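Metallo-beta-lactamase (Pseudomonas stutzeri, PDB 4ZEJ) probably hydrolyses beta-lactam antibiotics to substituted beta-amino acids, using zinc ions, as a class B metallo-beta-lactamase. Local coordinates at residues I129-P134 with D141-W146. Residues are numbered along the deposited sequence; the frame is centred on the assembly and turned at random.
Sequences IEVFYP and DNVVVW
Trp146 holds CG anti to its backbone N (chi1 172°), while Glu130 sets CG beside its own N (chi1 -60°) and runs extended beyond it; as a cross-strand pair both leave the same face, and these torsions bring OE1 of Glu130 to the indole edge at CD1 of Trp146, 3.4 Å away. Carboxylate and ring planes are turned 58° apart. Beneath them the backbones form an antiparallel beta hairpin. Two hydrogen bonds join Glu130 and Trp146, Trp146 N to Glu130 O at 2.8 Å and Glu130 N to Trp146 O; two more join Phe132 and Val144, Val144 N to Phe132 O at 2.9 Å and Phe132 N to Val144 O. Val131 and Val145 lie opposite in register between them as a non-hydrogen-bonded pair, and Val145 makes a CA-H...O contact with Glu130 O.

Phe132 and Val144 share a face with Glu130 and Trp146, CG2 of Val144 lying at the ring edge by CD2. On the reverse face CG2 of Ile129 meets CG1 of Val145 at 3.6 Å, and CG1 of Val131 meets CG2 of Val143 at 3.7 Å. Past the paired strands, the Tyr133 ring reaches alongside residues 141-143, its CD1 edge 3.2 Å from Asn142 O, a buried carbonyl without a hydrogen-bond partner; the hydroxyl bonds to Ile140 O.

Asp141, its OD2 hydrogen-bonded to Thr139 OG1 and OD1 to Thr101 OG1, touches zinc ligand His76, so the hairpin's connecting end adjoins the metal site. Strands 121-124 and 152-156 flank the pair within its sheet; Ile129 and Val145 pack against strand 42-46 of the other sheet, as in the alpha-beta/beta-alpha sandwich of this superfamily, and Pro134 O accepts a hydrogen bond from Asn184 ND2 of helix 175-188.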
loop_
_atom_site.group_PDB
_atom_site.type_symbol
_atom_site.label_atom_id
_atom_site.label_comp_id
_atom_site.label_asym_id
_atom_site.label_seq_id
_atom_site.Cartn_x
_atom_site.Cartn_y
_atom_site.Cartn_z
ATOM N N ILE A 129 -12.948 -1.778 4.336
ATOM C CA ILE A 129 -11.821 -1.489 3.467
ATOM C C ILE A 129 -12.343 -1.462 2.040
ATOM O O ILE A 129 -12.933 -2.445 1.569
ATOM C CB ILE A 129 -10.726 -2.558 3.647
ATOM C CG1 ILE A 129 -10.083 -2.419 5.035
ATOM C CG2 ILE A 129 -9.654 -2.434 2.572
ATOM C CD1 ILE A 129 -9.394 -3.665 5.535
ATOM N N GLU A 130 -12.161 -0.327 1.373
ATOM C CA GLU A 130 -12.540 -0.179 -0.018
ATOM C C GLU A 130 -11.282 -0.064 -0.862
ATOM O O GLU A 130 -10.369 0.678 -0.506
ATOM C CB GLU A 130 -13.443 1.035 -0.206
ATOM C CG GLU A 130 -14.733 0.935 0.607
ATOM C CD GLU A 130 -15.725 2.060 0.345
ATOM O OE1 GLU A 130 -15.401 3.020 -0.387
ATOM O OE2 GLU A 130 -16.850 1.973 0.881
ATOM N N VAL A 131 -11.255 -0.795 -1.972
ATOM C CA VAL A 131 -10.129 -0.795 -2.924
ATOM C C VAL A 131 -10.621 -0.144 -4.217
ATOM O O VAL A 131 -11.671 -0.518 -4.738
ATOM C CB VAL A 131 -9.630 -2.226 -3.189
ATOM C CG1 VAL A 131 -8.441 -2.237 -4.148
ATOM C CG2 VAL A 131 -9.254 -2.898 -1.874
ATOM N N PHE A 132 -9.870 0.838 -4.714
ATOM C CA PHE A 132 -10.265 1.615 -5.885
ATOM C C PHE A 132 -9.092 1.780 -6.831
ATOM O O PHE A 132 -7.981 2.078 -6.396
ATOM C CB PHE A 132 -10.770 2.988 -5.440
ATOM C CG PHE A 132 -11.095 3.921 -6.570
ATOM C CD1 PHE A 132 -12.239 3.731 -7.340
ATOM C CD2 PHE A 132 -10.274 5.006 -6.849
ATOM C CE1 PHE A 132 -12.551 4.596 -8.373
ATOM C CE2 PHE A 132 -10.576 5.874 -7.884
ATOM C CZ PHE A 132 -11.721 5.674 -8.644
ATOM N N TYR A 133 -9.358 1.588 -8.120
ATOM C CA TYR A 133 -8.376 1.811 -9.170
ATOM C C TYR A 133 -8.594 3.213 -9.746
ATOM O O TYR A 133 -9.610 3.450 -10.389
ATOM C CB TYR A 133 -8.541 0.759 -10.270
ATOM C CG TYR A 133 -7.555 0.906 -11.393
ATOM C CD1 TYR A 133 -6.192 0.773 -11.151
ATOM C CD2 TYR A 133 -7.969 1.184 -12.689
ATOM C CE1 TYR A 133 -5.267 0.912 -12.163
ATOM C CE2 TYR A 133 -7.047 1.316 -13.717
ATOM C CZ TYR A 133 -5.700 1.170 -13.456
ATOM O OH TYR A 133 -4.778 1.302 -14.479
ATOM N N PRO A 134 -7.638 4.144 -9.530
ATOM C CA PRO A 134 -7.758 5.517 -10.025
ATOM C C PRO A 134 -7.310 5.698 -11.467
ATOM O O PRO A 134 -7.579 6.748 -12.063
ATOM C CB PRO A 134 -6.815 6.282 -9.093
ATOM C CG PRO A 134 -5.709 5.316 -8.857
ATOM C CD PRO A 134 -6.380 3.966 -8.778
ATOM N N ASP A 141 -1.046 -1.201 -12.484
ATOM C CA ASP A 141 -1.933 -1.922 -11.547
ATOM C C ASP A 141 -2.233 -1.186 -10.234
ATOM O O ASP A 141 -3.047 -1.660 -9.448
ATOM C CB ASP A 141 -1.397 -3.328 -11.251
ATOM C CG ASP A 141 -0.078 -3.318 -10.509
ATOM O OD1 ASP A 141 0.121 -4.175 -9.610
ATOM O OD2 ASP A 141 0.769 -2.456 -10.826
ATOM N N ASN A 142 -1.602 -0.041 -9.989
ATOM C CA ASN A 142 -1.726 0.600 -8.674
ATOM C C ASN A 142 -3.166 0.901 -8.226
ATOM O O ASN A 142 -3.965 1.407 -9.003
ATOM C CB ASN A 142 -0.781 1.816 -8.489
ATOM C CG ASN A 142 -0.945 2.940 -9.522
ATOM O OD1 ASN A 142 0.001 3.705 -9.703
ATOM N ND2 ASN A 142 -2.101 3.091 -10.154
ATOM N N VAL A 143 -3.483 0.563 -6.980
ATOM C CA VAL A 143 -4.784 0.857 -6.395
ATOM C C VAL A 143 -4.579 1.589 -5.085
ATOM O O VAL A 143 -3.502 1.502 -4.457
ATOM C CB VAL A 143 -5.640 -0.413 -6.159
ATOM C CG1 VAL A 143 -5.969 -1.075 -7.489
ATOM C CG2 VAL A 143 -4.950 -1.415 -5.234
ATOM N N VAL A 144 -5.625 2.295 -4.673
ATOM C CA VAL A 144 -5.647 2.993 -3.394
ATOM C C VAL A 144 -6.678 2.299 -2.494
ATOM O O VAL A 144 -7.560 1.575 -2.983
ATOM C CB VAL A 144 -5.909 4.518 -3.556
ATOM C CG1 VAL A 144 -4.852 5.142 -4.456
ATOM C CG2 VAL A 144 -7.310 4.805 -4.074
ATOM N N VAL A 145 -6.516 2.493 -1.188
ATOM C CA VAL A 145 -7.347 1.859 -0.164
ATOM C C VAL A 145 -7.944 2.967 0.688
ATOM O O VAL A 145 -7.213 3.771 1.281
ATOM C CB VAL A 145 -6.543 0.841 0.695
ATOM C CG1 VAL A 145 -7.364 0.302 1.869
ATOM C CG2 VAL A 145 -6.066 -0.295 -0.171
ATOM N N TRP A 146 -9.274 3.012 0.706
ATOM C CA TRP A 146 -10.042 3.992 1.460
ATOM C C TRP A 146 -10.628 3.304 2.670
ATOM O O TRP A 146 -11.167 2.175 2.568
ATOM C CB TRP A 146 -11.144 4.592 0.573
ATOM C CG TRP A 146 -12.146 5.496 1.255
ATOM C CD1 TRP A 146 -13.477 5.268 1.374
ATOM C CD2 TRP A 146 -11.898 6.766 1.883
ATOM N NE1 TRP A 146 -14.089 6.310 2.043
ATOM C CE2 TRP A 146 -13.140 7.243 2.363
ATOM C CE3 TRP A 146 -10.752 7.545 2.084
ATOM C CZ2 TRP A 146 -13.267 8.468 3.036
ATOM C CZ3 TRP A 146 -10.873 8.761 2.758
ATOM C CH2 TRP A 146 -12.128 9.217 3.212
#